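Local coordinates for protein NAD-dependent formate dehydrogenase gamma subunit (Cupriavidus necator, PDB 6VW7) that carries a [2Fe-2S] cluster as the gamma subunit of the cytosolic NAD-dependent formate dehydrogenase and probably takes part in its electron transfer, at residues G29-I34 / P51-A56; Y127-C132 / E142-Y147. All coordinates share one frame; numbering follows the deposited sequence.

Contact 1. Residues G29-I34 / P51-A56; sequences GALLPI and PVIARA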
ATOM      1  N   GLY A  29     -20.695   9.438  -7.800  1.00 28.57           N
ATOM      2  CA  GLY A  29     -19.455  10.105  -7.442  1.00 27.59           C
ATOM      3  C   GLY A  29     -18.501  10.248  -8.617  1.00 26.62           C
ATOM      4  O   GLY A  29     -17.307   9.967  -8.506  1.00 25.87           O
ATOM      5  N   ALA A  30     -19.017  10.757  -9.739  1.00 25.40           N
ATOM      6  CA  ALA A  30     -18.277  10.778 -10.995  1.00 25.37           C
ATOM      7  C   ALA A  30     -17.119  11.773 -11.027  1.00 24.90           C
ATOM      8  O   ALA A  30     -16.287  11.663 -11.925  1.00 26.75           O
ATOM      9  CB  ALA A  30     -19.248  11.116 -12.144  1.00 26.57           C
ATOM     10  N   LEU A  31     -17.037  12.732 -10.096  1.00 21.53           N
ATOM     11  CA  LEU A  31     -16.103  13.846 -10.280  1.00 23.91           C
ATOM     12  C   LEU A  31     -14.652  13.370 -10.368  1.00 25.45           C
ATOM     13  O   LEU A  31     -13.927  13.767 -11.288  1.00 26.12           O
ATOM     14  CB  LEU A  31     -16.266  14.890  -9.177  1.00 25.22           C
ATOM     15  CG  LEU A  31     -15.375  16.126  -9.333  1.00 27.37           C
ATOM     16  CD1 LEU A  31     -15.416  16.643 -10.768  1.00 28.92           C
ATOM     17  CD2 LEU A  31     -15.801  17.233  -8.364  1.00 27.57           C
ATOM     18  N   LEU A  32     -14.188  12.556  -9.398  1.00 23.38           N
ATOM     19  CA  LEU A  32     -12.799  12.090  -9.452  1.00 22.69           C
ATOM     20  C   LEU A  32     -12.502  11.219 -10.672  1.00 22.50           C
ATOM     21  O   LEU A  32     -11.417  11.385 -11.254  1.00 23.57           O
ATOM     22  CB  LEU A  32     -12.408  11.354  -8.158  1.00 22.21           C
ATOM     23  CG  LEU A  32     -11.674  12.237  -7.145  1.00 24.28           C
ATOM     24  CD1 LEU A  32     -12.645  13.223  -6.547  1.00 24.91           C
ATOM     25  CD2 LEU A  32     -10.968  11.433  -6.015  1.00 26.47           C
ATOM     26  N   PRO A  33     -13.336  10.230 -11.056  1.00 20.28           N
ATOM     27  CA  PRO A  33     -13.075   9.531 -12.334  1.00 22.73           C
ATOM     28  C   PRO A  33     -13.016  10.475 -13.519  1.00 23.97           C
ATOM     29  O   PRO A  33     -12.225  10.259 -14.450  1.00 23.88           O
ATOM     30  CB  PRO A  33     -14.244   8.544 -12.443  1.00 23.21           C
ATOM     31  CG  PRO A  33     -14.563   8.227 -10.960  1.00 22.01           C
ATOM     32  CD  PRO A  33     -14.400   9.561 -10.272  1.00 21.21           C
ATOM     33  N   ILE A  34     -13.845  11.521 -13.522  1.00 24.41           N
ATOM     34  CA  ILE A  34     -13.805  12.487 -14.619  1.00 26.39           C
ATOM     35  C   ILE A  34     -12.479  13.237 -14.608  1.00 25.37           C
ATOM     36  O   ILE A  34     -11.812  13.368 -15.640  1.00 23.86           O
ATOM     37  CB  ILE A  34     -14.999  13.456 -14.527  1.00 23.73           C
ATOM     38  CG1 ILE A  34     -16.289  12.753 -14.941  1.00 24.28           C
ATOM     39  CG2 ILE A  34     -14.755  14.712 -15.367  1.00 23.38           C
ATOM     40  CD1 ILE A  34     -17.550  13.597 -14.748  1.00 23.26           C
ATOM     41  N   PRO A  51     -16.445  24.645 -15.878  1.00 35.42           N
ATOM     42  CA  PRO A  51     -17.877  24.867 -16.139  1.00 36.44           C
ATOM     43  C   PRO A  51     -18.553  23.676 -16.790  1.00 36.69           C
ATOM     44  O   PRO A  51     -19.729  23.407 -16.515  1.00 36.87           O
ATOM     45  CB  PRO A  51     -17.883  26.107 -17.048  1.00 39.44           C
ATOM     46  CG  PRO A  51     -16.595  26.799 -16.739  1.00 40.07           C
ATOM     47  CD  PRO A  51     -15.619  25.691 -16.511  1.00 36.66           C
ATOM     48  N   VAL A  52     -17.842  22.955 -17.658  1.00 34.63           N
ATOM     49  CA  VAL A  52     -18.433  21.794 -18.313  1.00 36.28           C
ATOM     50  C   VAL A  52     -18.710  20.698 -17.291  1.00 31.88           C
ATOM     51  O   VAL A  52     -19.796  20.102 -17.264  1.00 29.49           O
ATOM     52  CB  VAL A  52     -17.505  21.295 -19.436  1.00 36.46           C
ATOM     53  CG1 VAL A  52     -18.061  20.024 -20.080  1.00 35.30           C
ATOM     54  CG2 VAL A  52     -17.282  22.400 -20.448  1.00 35.79           C
ATOM     55  N   ILE A  53     -17.732  20.422 -16.434  1.00 29.87           N
ATOM     56  CA  ILE A  53     -17.921  19.424 -15.387  1.00 30.33           C
ATOM     57  C   ILE A  53     -19.059  19.844 -14.463  1.00 29.83           C
ATOM     58  O   ILE A  53     -19.987  19.069 -14.206  1.00 30.43           O
ATOM     59  CB  ILE A  53     -16.611  19.226 -14.605  1.00 29.88           C
ATOM     60  CG1 ILE A  53     -15.510  18.704 -15.530  1.00 29.46           C
ATOM     61  CG2 ILE A  53     -16.833  18.343 -13.365  1.00 27.98           C
ATOM     62  CD1 ILE A  53     -14.105  18.983 -15.015  1.00 30.49           C
ATOM     63  N   ALA A  54     -19.030  21.101 -14.007  1.00 28.75           N
ATOM     64  CA  ALA A  54     -20.017  21.585 -13.044  1.00 30.99           C
ATOM     65  C   ALA A  54     -21.434  21.401 -13.565  1.00 34.57           C
ATOM     66  O   ALA A  54     -22.298  20.860 -12.864  1.00 34.12           O
ATOM     67  CB  ALA A  54     -19.753  23.054 -12.712  1.00 32.65           C
ATOM     68  N   ARG A  55     -21.689  21.840 -14.810  1.00 36.30           N
ATOM     69  CA  ARG A  55     -23.022  21.718 -15.388  1.00 38.10           C
ATOM     70  C   ARG A  55     -23.468  20.262 -15.472  1.00 38.22           C
ATOM     71  O   ARG A  55     -24.624  19.943 -15.170  1.00 38.97           O
ATOM     72  CB  ARG A  55     -23.054  22.372 -16.774  1.00 42.37           C
ATOM     73  CG  ARG A  55     -24.302  22.077 -17.572  1.00 45.32           C
ATOM     74  CD  ARG A  55     -24.484  23.089 -18.701  1.00 49.65           C
ATOM     75  NE  ARG A  55     -25.476  22.639 -19.677  1.00 52.78           N
ATOM     76  CZ  ARG A  55     -26.134  23.445 -20.503  1.00 57.57           C
ATOM     77  NH1 ARG A  55     -25.918  24.754 -20.467  1.00 59.71           N
ATOM     78  NH2 ARG A  55     -27.016  22.944 -21.362  1.00 59.44           N
ATOM     79  N   ALA A  56     -22.587  19.369 -15.922  1.00 36.02           N
ATOM     80  CA  ALA A  56     -23.011  17.989 -16.129  1.00 35.71           C
ATOM     81  C   ALA A  56     -23.319  17.275 -14.813  1.00 33.57           C
ATOM     82  O   ALA A  56     -24.210  16.420 -14.773  1.00 32.96           O
ATOM     83  CB  ALA A  56     -21.948  17.225 -16.900  1.00 34.38           C
TER
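No ring or other flat group takes part here: Leu-31, Ile-34 and Ile-53 meet through branched aliphatic ends alone, with no face or edge to stack. Ile-53, on helix 50-57, points at helix 31-42 and divides its two branches between two neighbours one turn apart. Its methyl CG2 meets Leu-31 CD1 at 3.4 Å, tighter than usual van der Waals contact, the two side chains crossing at about a right angle. Its other branch, CG1, lies 4.1 Å from Ile-34 CG2, where the side chains run past each other in opposite directions. The CA-CB bond of Leu-31 does not aim at Ile-53; with CG set opposite the backbone N (chi1 -177°), its tip nevertheless closes on it. Ile-34 is held by a backbone hydrogen bond from its N to Ala-30 O (2.9 Å). Val-21 of helix 14-24 touches both isoleucines, Val-64 and Val-67 of helix 61-70 touch Ile-53 and Leu-31, respectively, and Leu-31 also packs on Gly-284 of the beta subunit. The contact belongs to the apolar core of the N-terminal helical bundle, at its side toward the beta subunit. With no polar bond across it, hydrophobic burial and van der Waals contact join the two helices.

Contact 2. Residues Y127-C132 / E142-Y147; sequences YCLGQC and EQLHGY. With FES (Fe2/s2 (inorganic) cluster), chain E.
The [2Fe-2S] site of a thioredoxin-like ferredoxin provides the setting: Leu-129 and Gln-131, in the cluster-binding loop, both rest on Leu-144 of strand 143-145. The loop supplies Cys-128 and Cys-132, a C-X3-C pair whose SG atoms bind the same iron, FE2, at 2.6 and 2.5 Å; Cys-87 and Cys-92 complete the cysteine set of the cluster. Between the two thiolates the backbone turns its amides toward the cluster, Leu-129 N lying 3.2 Å from the bridging sulfur S1. Gly-130 N donates to Cys-128 SG with an N-H...S angle of 159°, which would be expected to draw charge from the thiolate. From the strand, Leu-144 divides its methyls between the two loop residues: CD2 reaches Leu-129 CD1 at 4.0 Å, whereas CD1 lies against a face of the Gln-131 amide, 3.7 Å from NE2. Gln-131 crosses Leu-144 at about a right angle, and Met-139 of strand 138-140 adjoins both leucines. The Gln-131 amide is also hydrogen-bonded by the beta subunit, OE1 to Thr-14 OG1 and NE2 to Ser-13 OG of that chain. A bend at chi2 (-52°) folds the glutamine back over its own loop, and NE2 donates to Leu-129 O at 3.0 Å from above the carbonyl plane.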
ATOM      1  N   TYR A 127       4.766  10.473  -1.298  1.00 24.98           N
ATOM      2  CA  TYR A 127       4.843  10.001   0.085  1.00 25.36           C
ATOM      3  C   TYR A 127       4.484   8.517   0.114  1.00 23.71           C
ATOM      4  O   TYR A 127       3.338   8.127   0.354  1.00 22.56           O
ATOM      5  CB  TYR A 127       3.948  10.883   0.991  1.00 28.03           C
ATOM      6  CG  TYR A 127       4.484  12.305   0.957  1.00 31.41           C
ATOM      7  CD1 TYR A 127       5.603  12.661   1.702  1.00 30.92           C
ATOM      8  CD2 TYR A 127       3.934  13.259   0.106  1.00 32.44           C
ATOM      9  CE1 TYR A 127       6.139  13.948   1.628  1.00 33.45           C
ATOM     10  CE2 TYR A 127       4.452  14.550   0.038  1.00 32.71           C
ATOM     11  CZ  TYR A 127       5.549  14.884   0.791  1.00 35.09           C
ATOM     12  OH  TYR A 127       6.058  16.166   0.703  1.00 37.41           O
ATOM     13  N   CYS A 128       5.501   7.695  -0.168  1.00 27.21           N
ATOM     14  CA  CYS A 128       5.482   6.232  -0.238  1.00 24.84           C
ATOM     15  C   CYS A 128       4.907   5.711  -1.556  1.00 24.85           C
ATOM     16  O   CYS A 128       3.784   6.042  -1.954  1.00 23.40           O
ATOM     17  CB  CYS A 128       4.724   5.627   0.947  1.00 23.08           C
ATOM     18  SG  CYS A 128       4.905   3.851   1.046  1.00 22.00           S
ATOM     19  N   LEU A 129       5.690   4.881  -2.236  1.00 25.86           N
ATOM     20  CA  LEU A 129       5.254   4.182  -3.437  1.00 25.19           C
ATOM     21  C   LEU A 129       4.966   2.711  -3.176  1.00 22.37           C
ATOM     22  O   LEU A 129       4.813   1.939  -4.132  1.00 20.89           O
ATOM     23  CB  LEU A 129       6.309   4.320  -4.531  1.00 25.05           C
ATOM     24  CG  LEU A 129       6.493   5.759  -5.024  1.00 27.77           C
ATOM     25  CD1 LEU A 129       7.843   5.955  -5.743  1.00 25.63           C
ATOM     26  CD2 LEU A 129       5.327   6.121  -5.938  1.00 27.95           C
ATOM     27  N   GLY A 130       4.893   2.303  -1.904  1.00 21.89           N
ATOM     28  CA  GLY A 130       4.774   0.893  -1.601  1.00 17.82           C
ATOM     29  C   GLY A 130       5.993   0.096  -2.012  1.00 19.73           C
ATOM     30  O   GLY A 130       5.901  -1.116  -2.191  1.00 20.88           O
ATOM     31  N   GLN A 131       7.143   0.757  -2.146  1.00 20.99           N
ATOM     32  CA  GLN A 131       8.419   0.135  -2.469  1.00 20.56           C
ATOM     33  C   GLN A 131       9.377   0.207  -1.281  1.00 21.75           C
ATOM     34  O   GLN A 131      10.593   0.315  -1.462  1.00 22.26           O
ATOM     35  CB  GLN A 131       9.044   0.819  -3.684  1.00 23.17           C
ATOM     36  CG  GLN A 131       8.093   0.953  -4.917  1.00 24.12           C
ATOM     37  CD  GLN A 131       7.459  -0.351  -5.291  1.00 27.06           C
ATOM     38  OE1 GLN A 131       8.129  -1.378  -5.357  1.00 29.22           O
ATOM     39  NE2 GLN A 131       6.142  -0.331  -5.519  1.00 27.22           N
ATOM     40  N   CYS A 132       8.818   0.167  -0.069  1.00 18.90           N
ATOM     41  CA  CYS A 132       9.505   0.609   1.144  1.00 21.81           C
ATOM     42  C   CYS A 132      10.688  -0.270   1.542  1.00 24.97           C
ATOM     43  O   CYS A 132      11.495   0.148   2.386  1.00 27.36           O
ATOM     44  CB  CYS A 132       8.518   0.661   2.299  1.00 21.65           C
ATOM     45  SG  CYS A 132       6.910   1.338   1.845  1.00 22.93           S
ATOM     46  N   GLU A 142       4.884   5.857 -14.895  1.00 43.56           N
ATOM     47  CA  GLU A 142       4.506   4.704 -14.091  1.00 39.68           C
ATOM     48  C   GLU A 142       5.642   3.695 -13.979  1.00 36.23           C
ATOM     49  O   GLU A 142       5.409   2.554 -13.563  1.00 36.57           O
ATOM     50  CB  GLU A 142       3.223   4.072 -14.656  1.00 43.62           C
ATOM     51  CG  GLU A 142       2.046   5.069 -14.607  1.00 46.31           C
ATOM     52  CD  GLU A 142       0.715   4.545 -15.156  1.00 46.77           C
ATOM     53  OE1 GLU A 142       0.685   3.475 -15.807  1.00 46.50           O
ATOM     54  OE2 GLU A 142      -0.317   5.208 -14.888  1.00 46.89           O
ATOM     55  N   GLN A 143       6.866   4.085 -14.332  1.00 32.84           N
ATOM     56  CA  GLN A 143       8.022   3.200 -14.226  1.00 32.35           C
ATOM     57  C   GLN A 143       8.728   3.414 -12.885  1.00 29.45           C
ATOM     58  O   GLN A 143       9.183   4.524 -12.586  1.00 28.37           O
ATOM     59  CB  GLN A 143       8.991   3.434 -15.380  1.00 37.24           C
ATOM     60  CG  GLN A 143       8.398   3.186 -16.807  1.00 42.75           C
ATOM     61  CD  GLN A 143       7.119   2.322 -16.821  1.00 51.01           C
ATOM     62  OE1 GLN A 143       7.156   1.115 -16.563  1.00 51.79           O
ATOM     63  NE2 GLN A 143       5.986   2.952 -17.133  1.00 53.75           N
ATOM     64  N   LEU A 144       8.867   2.346 -12.106  1.00 30.55           N
ATOM     65  CA  LEU A 144       9.486   2.431 -10.787  1.00 31.79           C
ATOM     66  C   LEU A 144      10.978   2.134 -10.848  1.00 31.66           C
ATOM     67  O   LEU A 144      11.452   1.383 -11.708  1.00 29.57           O
ATOM     68  CB  LEU A 144       8.829   1.454  -9.822  1.00 30.10           C
ATOM     69  CG  LEU A 144       7.427   1.898  -9.462  1.00 28.30           C
ATOM     70  CD1 LEU A 144       6.560   0.692  -9.025  1.00 26.53           C
ATOM     71  CD2 LEU A 144       7.521   2.979  -8.397  1.00 24.18           C
ATOM     72  N   HIS A 145      11.716   2.742  -9.920  1.00 29.66           N
ATOM     73  CA  HIS A 145      13.143   2.499  -9.774  1.00 28.36           C
ATOM     74  C   HIS A 145      13.426   2.395  -8.289  1.00 27.47           C
ATOM     75  O   HIS A 145      12.930   3.213  -7.515  1.00 25.44           O
ATOM     76  CB  HIS A 145      13.975   3.620 -10.419  1.00 32.39           C
ATOM     77  CG  HIS A 145      13.714   3.784 -11.887  1.00 37.51           C
ATOM     78  ND1 HIS A 145      14.381   3.051 -12.845  1.00 38.94           N
ATOM     79  CD2 HIS A 145      12.846   4.579 -12.557  1.00 38.58           C
ATOM     80  CE1 HIS A 145      13.939   3.390 -14.044  1.00 40.32           C
ATOM     81  NE2 HIS A 145      13.003   4.312 -13.897  1.00 40.13           N
ATOM     82  N   GLY A 146      14.170   1.362  -7.894  1.00 30.29           N
ATOM     83  CA  GLY A 146      14.533   1.137  -6.516  1.00 29.99           C
ATOM     84  C   GLY A 146      16.029   1.320  -6.320  1.00 31.10           C
ATOM     85  O   GLY A 146      16.809   1.346  -7.273  1.00 30.97           O
ATOM     86  N   TYR A 147      16.414   1.427  -5.042  1.00 32.91           N
ATOM     87  CA  TYR A 147      17.811   1.569  -4.620  1.00 32.00           C
ATOM     88  C   TYR A 147      18.473   2.776  -5.277  1.00 32.13           C
ATOM     89  O   TYR A 147      19.612   2.702  -5.737  1.00 33.30           O
ATOM     90  CB  TYR A 147      18.636   0.309  -4.909  1.00 33.60           C
ATOM     91  CG  TYR A 147      18.115  -0.988  -4.322  1.00 34.19           C
ATOM     92  CD1 TYR A 147      17.779  -1.091  -2.982  1.00 32.48           C
ATOM     93  CD2 TYR A 147      18.036  -2.133  -5.100  1.00 36.16           C
ATOM     94  CE1 TYR A 147      17.314  -2.295  -2.451  1.00 31.87           C
ATOM     95  CE2 TYR A 147      17.580  -3.330  -4.575  1.00 34.45           C
ATOM     96  CZ  TYR A 147      17.222  -3.407  -3.258  1.00 32.74           C
ATOM     97  OH  TYR A 147      16.779  -4.613  -2.755  1.00 32.48           O
TER
HETATM   98 FE1  FES E 301       9.341   5.339   0.078  1.00 26.86          FE
HETATM   99 FE2  FES E 301       7.486   3.582   0.942  1.00 40.07          FE
HETATM  100  S1  FES E 301       8.406   3.695  -1.093  1.00 26.45           S
HETATM  101  S2  FES E 301       8.622   5.120   2.127  1.00 24.65           S

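Contact 1 and contact 2 lie on opposite sides of the chain's centre, with centres 31 Å apart and nearest atoms about 13 Å apart, so neither touches the other. They come in series: residues 29-34 and 51-56 belong to the N-terminal group of helices, which ends with helix 61-70, and only afterwards does the chain form the mixed sheet. Contact 2 joins the loop between strands 121-126 and 138-140 to strand 143-145, the outermost of that sheet within this chain. They share no helix or strand, one being all-helical packing and the other the cluster-bearing end of the thioredoxin-like part. Both adjoin the beta subunit, which therefore meets the chain at its helical and its cluster-binding parts.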